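Local structure of dipeptide Epimerase (Enterococcus faecalis V583, 3JVA) at residues I130-M143 with A147-K161. The protein belongs to the mandelate racemase/muconate lactonizing enzyme family of the enolase type, with a magnesium ion bound in its C-terminal barrel domain. Sequence-based numbering, arbitrary orientation.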
loop_
_atom_site.group_PDB
_atom_site.type_symbol
_atom_site.label_atom_id
_atom_site.label_comp_id
_atom_site.label_asym_id
_atom_site.label_seq_id
_atom_site.Cartn_x
_atom_site.Cartn_y
_atom_site.Cartn_z
ATOM N N ILE B 130 -24.372 23.266 25.713
ATOM C CA ILE B 130 -25.694 23.092 25.127
ATOM C C ILE B 130 -25.924 21.640 24.744
ATOM O O ILE B 130 -25.111 21.039 24.047
ATOM C CB ILE B 130 -25.852 23.948 23.852
ATOM C CG1 ILE B 130 -25.737 25.432 24.206
ATOM C CG2 ILE B 130 -27.195 23.646 23.186
ATOM C CD1 ILE B 130 -25.656 26.346 22.998
ATOM N N THR B 131 -27.029 21.070 25.199
ATOM C CA THR B 131 -27.333 19.694 24.854
ATOM C C THR B 131 -28.562 19.603 23.973
ATOM O O THR B 131 -29.410 20.500 23.970
ATOM C CB THR B 131 -27.594 18.822 26.101
ATOM O OG1 THR B 131 -27.951 17.499 25.679
ATOM C CG2 THR B 131 -28.738 19.397 26.940
ATOM N N ASP B 132 -28.642 18.524 23.203
ATOM C CA ASP B 132 -29.813 18.296 22.376
ATOM C C ASP B 132 -30.738 17.521 23.303
ATOM O O ASP B 132 -30.456 17.368 24.496
ATOM C CB ASP B 132 -29.479 17.422 21.150
ATOM C CG ASP B 132 -28.956 16.030 21.529
ATOM O OD1 ASP B 132 -29.373 15.474 22.572
ATOM O OD2 ASP B 132 -28.137 15.478 20.764
ATOM N N ILE B 133 -31.845 17.042 22.763
ATOM C CA ILE B 133 -32.759 16.222 23.534
ATOM C C ILE B 133 -33.293 15.183 22.562
ATOM O O ILE B 133 -33.611 15.496 21.404
ATOM C CB ILE B 133 -33.924 17.033 24.166
ATOM C CG1 ILE B 133 -34.746 16.104 25.071
ATOM C CG2 ILE B 133 -34.808 17.637 23.089
ATOM C CD1 ILE B 133 -35.729 16.833 25.969
ATOM N N THR B 134 -33.354 13.941 23.025
ATOM C CA THR B 134 -33.823 12.836 22.202
ATOM C C THR B 134 -35.338 12.690 22.260
ATOM O O THR B 134 -35.932 12.724 23.331
ATOM C CB THR B 134 -33.168 11.506 22.656
ATOM O OG1 THR B 134 -31.746 11.594 22.498
ATOM C CG2 THR B 134 -33.693 10.333 21.832
ATOM N N LEU B 135 -35.962 12.542 21.098
ATOM C CA LEU B 135 -37.403 12.361 21.042
ATOM C C LEU B 135 -37.661 10.863 20.992
ATOM O O LEU B 135 -37.100 10.161 20.149
ATOM C CB LEU B 135 -37.988 13.025 19.790
ATOM C CG LEU B 135 -37.803 14.535 19.625
ATOM C CD1 LEU B 135 -38.430 14.966 18.306
ATOM C CD2 LEU B 135 -38.441 15.283 20.789
ATOM N N GLY B 136 -38.500 10.371 21.897
ATOM C CA GLY B 136 -38.798 8.952 21.914
ATOM C C GLY B 136 -39.534 8.524 20.660
ATOM O O GLY B 136 -40.360 9.271 20.138
ATOM N N ILE B 137 -39.236 7.327 20.171
ATOM C CA ILE B 137 -39.886 6.827 18.968
ATOM C C ILE B 137 -41.386 6.684 19.193
ATOM O O ILE B 137 -41.829 6.181 20.224
ATOM C CB ILE B 137 -39.278 5.472 18.532
ATOM C CG1 ILE B 137 -37.841 5.696 18.050
ATOM C CG2 ILE B 137 -40.103 4.846 17.414
ATOM C CD1 ILE B 137 -37.721 6.696 16.903
ATOM N N ASP B 138 -42.165 7.145 18.223
ATOM C CA ASP B 138 -43.616 7.084 18.317
ATOM C C ASP B 138 -44.167 7.452 16.941
ATOM O O ASP B 138 -43.396 7.642 15.995
ATOM C CB ASP B 138 -44.095 8.079 19.381
ATOM C CG ASP B 138 -45.431 7.696 19.991
ATOM O OD1 ASP B 138 -45.666 8.059 21.162
ATOM O OD2 ASP B 138 -46.244 7.043 19.306
ATOM N N GLU B 139 -45.487 7.539 16.815
ATOM C CA GLU B 139 -46.079 7.898 15.534
ATOM C C GLU B 139 -45.565 9.273 15.121
ATOM O O GLU B 139 -45.292 10.117 15.972
ATOM C CB GLU B 139 -47.606 7.915 15.634
ATOM C CG GLU B 139 -48.219 6.542 15.858
ATOM C CD GLU B 139 -47.754 5.519 14.830
ATOM O OE1 GLU B 139 -47.921 5.767 13.616
ATOM O OE2 GLU B 139 -47.220 4.466 15.237
ATOM N N PRO B 140 -45.422 9.515 13.807
ATOM C CA PRO B 140 -44.931 10.802 13.298
ATOM C C PRO B 140 -45.581 12.023 13.948
ATOM O O PRO B 140 -44.896 12.921 14.438
ATOM C CB PRO B 140 -45.233 10.712 11.805
ATOM C CG PRO B 140 -45.021 9.257 11.524
ATOM C CD PRO B 140 -45.719 8.594 12.696
ATOM N N ASN B 141 -46.909 12.041 13.949
ATOM C CA ASN B 141 -47.676 13.141 14.520
ATOM C C ASN B 141 -47.366 13.392 15.994
ATOM O O ASN B 141 -47.310 14.543 16.434
ATOM C CB ASN B 141 -49.169 12.867 14.334
ATOM C CG ASN B 141 -49.513 11.396 14.493
ATOM O OD1 ASN B 141 -49.079 10.553 13.698
ATOM N ND2 ASN B 141 -50.287 11.077 15.522
ATOM N N VAL B 142 -47.167 12.321 16.756
ATOM C CA VAL B 142 -46.859 12.455 18.174
ATOM C C VAL B 142 -45.454 13.020 18.362
ATOM O O VAL B 142 -45.244 13.923 19.172
ATOM C CB VAL B 142 -46.960 11.100 18.903
ATOM C CG1 VAL B 142 -46.537 11.259 20.357
ATOM C CG2 VAL B 142 -48.389 10.577 18.825
ATOM N N MET B 143 -44.490 12.492 17.612
ATOM C CA MET B 143 -43.121 12.982 17.720
ATOM C C MET B 143 -43.064 14.449 17.308
ATOM O O MET B 143 -42.316 15.244 17.881
ATOM C CB MET B 143 -42.183 12.151 16.839
ATOM C CG MET B 143 -42.100 10.688 17.241
ATOM S SD MET B 143 -40.769 9.812 16.388
ATOM C CE MET B 143 -39.336 10.491 17.259
ATOM N N ALA B 147 -41.704 17.524 19.398
ATOM C CA ALA B 147 -40.647 18.381 18.875
ATOM C C ALA B 147 -40.994 19.849 19.123
ATOM O O ALA B 147 -40.160 20.620 19.605
ATOM C CB ALA B 147 -40.454 18.130 17.382
ATOM N N VAL B 148 -42.223 20.244 18.801
ATOM C CA VAL B 148 -42.606 21.632 19.023
ATOM C C VAL B 148 -42.495 21.961 20.508
ATOM O O VAL B 148 -42.009 23.026 20.872
ATOM C CB VAL B 148 -44.043 21.938 18.513
ATOM C CG1 VAL B 148 -44.123 21.683 17.014
ATOM C CG2 VAL B 148 -45.059 21.098 19.246
ATOM N N GLU B 149 -42.919 21.038 21.367
ATOM C CA GLU B 149 -42.838 21.265 22.808
ATOM C C GLU B 149 -41.398 21.519 23.254
ATOM O O GLU B 149 -41.134 22.451 24.012
ATOM C CB GLU B 149 -43.415 20.068 23.574
ATOM C CG GLU B 149 -44.915 19.887 23.381
ATOM C CD GLU B 149 -45.469 18.661 24.086
ATOM O OE1 GLU B 149 -46.684 18.403 23.953
ATOM O OE2 GLU B 149 -44.700 17.953 24.771
ATOM N N LYS B 150 -40.467 20.698 22.772
ATOM C CA LYS B 150 -39.060 20.847 23.145
ATOM C C LYS B 150 -38.472 22.138 22.599
ATOM O O LYS B 150 -37.658 22.788 23.256
ATOM C CB LYS B 150 -38.241 19.654 22.638
ATOM C CG LYS B 150 -38.820 18.296 23.009
ATOM C CD LYS B 150 -39.135 18.198 24.494
ATOM C CE LYS B 150 -39.766 16.852 24.820
ATOM N NZ LYS B 150 -40.206 16.768 26.237
ATOM N N VAL B 151 -38.877 22.515 21.391
ATOM C CA VAL B 151 -38.375 23.745 20.803
ATOM C C VAL B 151 -38.837 24.937 21.640
ATOM O O VAL B 151 -38.088 25.898 21.833
ATOM C CB VAL B 151 -38.860 23.901 19.347
ATOM C CG1 VAL B 151 -38.567 25.312 18.843
ATOM C CG2 VAL B 151 -38.161 22.870 18.465
ATOM N N LYS B 152 -40.067 24.870 22.140
ATOM C CA LYS B 152 -40.602 25.950 22.969
ATOM C C LYS B 152 -39.781 26.047 24.249
ATOM O O LYS B 152 -39.686 27.110 24.859
ATOM C CB LYS B 152 -42.065 25.690 23.326
ATOM C CG LYS B 152 -42.971 25.521 22.125
ATOM C CD LYS B 152 -44.441 25.582 22.513
ATOM C CE LYS B 152 -45.326 25.395 21.289
ATOM N NZ LYS B 152 -44.901 26.281 20.169
ATOM N N LEU B 153 -39.192 24.923 24.643
ATOM C CA LEU B 153 -38.359 24.855 25.837
ATOM C C LEU B 153 -36.975 25.454 25.570
ATOM O O LEU B 153 -36.177 25.638 26.493
ATOM C CB LEU B 153 -38.231 23.397 26.292
ATOM C CG LEU B 153 -38.949 22.942 27.569
ATOM C CD1 LEU B 153 -40.283 23.642 27.735
ATOM C CD2 LEU B 153 -39.124 21.433 27.521
ATOM N N GLY B 154 -36.691 25.753 24.303
ATOM C CA GLY B 154 -35.409 26.351 23.959
ATOM C C GLY B 154 -34.434 25.451 23.216
ATOM O O GLY B 154 -33.388 25.911 22.753
ATOM N N PHE B 155 -34.760 24.171 23.097
ATOM C CA PHE B 155 -33.870 23.251 22.394
ATOM C C PHE B 155 -33.743 23.624 20.919
ATOM O O PHE B 155 -34.733 23.940 20.263
ATOM C CB PHE B 155 -34.387 21.819 22.539
ATOM C CG PHE B 155 -34.185 21.250 23.912
ATOM C CD1 PHE B 155 -32.942 20.753 24.293
ATOM C CD2 PHE B 155 -35.213 21.270 24.847
ATOM C CE1 PHE B 155 -32.724 20.287 25.587
ATOM C CE2 PHE B 155 -35.007 20.807 26.147
ATOM C CZ PHE B 155 -33.758 20.314 26.517
ATOM N N ASP B 156 -32.518 23.596 20.407
ATOM C CA ASP B 156 -32.271 23.927 19.009
ATOM C C ASP B 156 -31.786 22.696 18.246
ATOM O O ASP B 156 -31.528 22.761 17.043
ATOM C CB ASP B 156 -31.236 25.053 18.907
ATOM C CG ASP B 156 -29.876 24.656 19.464
ATOM O OD1 ASP B 156 -29.000 25.542 19.582
ATOM O OD2 ASP B 156 -29.677 23.463 19.779
ATOM N N THR B 157 -31.673 21.574 18.951
ATOM C CA THR B 157 -31.215 20.329 18.344
ATOM C C THR B 157 -32.005 19.142 18.884
ATOM O O THR B 157 -32.094 18.932 20.099
ATOM C CB THR B 157 -29.712 20.106 18.613
ATOM O OG1 THR B 157 -28.976 21.261 18.187
ATOM C CG2 THR B 157 -29.201 18.882 17.854
ATOM N N LEU B 158 -32.589 18.374 17.973
ATOM C CA LEU B 158 -33.376 17.207 18.337
ATOM C C LEU B 158 -32.701 15.961 17.786
ATOM O O LEU B 158 -32.131 15.981 16.696
ATOM C CB LEU B 158 -34.788 17.315 17.759
ATOM C CG LEU B 158 -35.543 18.600 18.098
ATOM C CD1 LEU B 158 -36.850 18.642 17.308
ATOM C CD2 LEU B 158 -35.805 18.668 19.596
ATOM N N LYS B 159 -32.771 14.880 18.549
ATOM C CA LYS B 159 -32.165 13.619 18.153
ATOM C C LYS B 159 -33.221 12.531 18.094
ATOM O O LYS B 159 -34.054 12.423 18.995
ATOM C CB LYS B 159 -31.079 13.228 19.156
ATOM C CG LYS B 159 -30.522 11.825 18.967
ATOM C CD LYS B 159 -29.306 11.609 19.856
ATOM C CE LYS B 159 -28.892 10.146 19.892
ATOM N NZ LYS B 159 -29.919 9.338 20.603
ATOM N N ILE B 160 -33.195 11.735 17.029
ATOM C CA ILE B 160 -34.150 10.644 16.884
ATOM C C ILE B 160 -33.487 9.406 16.302
ATOM O O ILE B 160 -32.556 9.495 15.499
ATOM C CB ILE B 160 -35.356 11.008 15.976
ATOM C CG1 ILE B 160 -34.917 11.087 14.518
ATOM C CG2 ILE B 160 -35.970 12.326 16.423
ATOM C CD1 ILE B 160 -36.076 11.130 13.536
ATOM N N LYS B 161 -33.978 8.247 16.719
ATOM C CA LYS B 161 -33.455 6.978 16.242
ATOM C C LYS B 161 -34.087 6.622 14.899
ATOM O O LYS B 161 -35.277 6.857 14.685
ATOM C CB LYS B 161 -33.759 5.881 17.264
ATOM C CG LYS B 161 -33.254 4.502 16.870
ATOM C CD LYS B 161 -33.453 3.483 17.996
ATOM C CE LYS B 161 -34.924 3.292 18.328
ATOM N NZ LYS B 161 -35.132 2.281 19.407
HETATM O O HOH W 1 -30.396 22.094 21.903
HETATM O O HOH W 2 -35.523 8.338 19.101
#
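Lys159 O is approached by two groups of the neighbouring strand: Leu135 N donates to it at 2.8 Å, nearly in line with the carbonyl (C=O...N 173°), and Thr134 CA adds a CA-H...O contact. Ile133 is bonded both ways, its N giving to Thr157 O and its O taking Lys159 N at 3.0 Å, the pattern of parallel strands. Where the strands part, a water continues the ladder, donating to Leu135 O and accepting from Lys161 N.

The Ile133 side chain packs between Lys150 of helix 140-152 and the Phe155 ring. With CG1 anti to the backbone N (chi1 -174°), CD1 reaches Lys150 CD. Ile133 CG2 sits over one face of the Phe155 ring, 3.9 Å from its centroid, a CH-pi contact. Thr131 O lies at the ring edge, 3.6 Å from Phe155 CD1. Leu135 extends this layer, its CD1 meeting Ala147 CB at 3.9 Å and its CD2 lying against Lys150 CG.

On the other sheet face Lys159 runs alongside Thr134, Lys159 NZ making a weak 3.5 Å bond to Thr134 OG1; NZ also bonds a glycerol, and nearby Asp132 OD2 is salt-bridged to Arg187. The contact thus joins the parts of a beta-alpha-beta unit of the barrel: apolar side chains and the aliphatic part of Lys150 pack strands against helix, whereas the polar face, with Lys159 about 5 Å from the magnesium ion (nearest atoms), is consistent with a place beside the metal-site pocket.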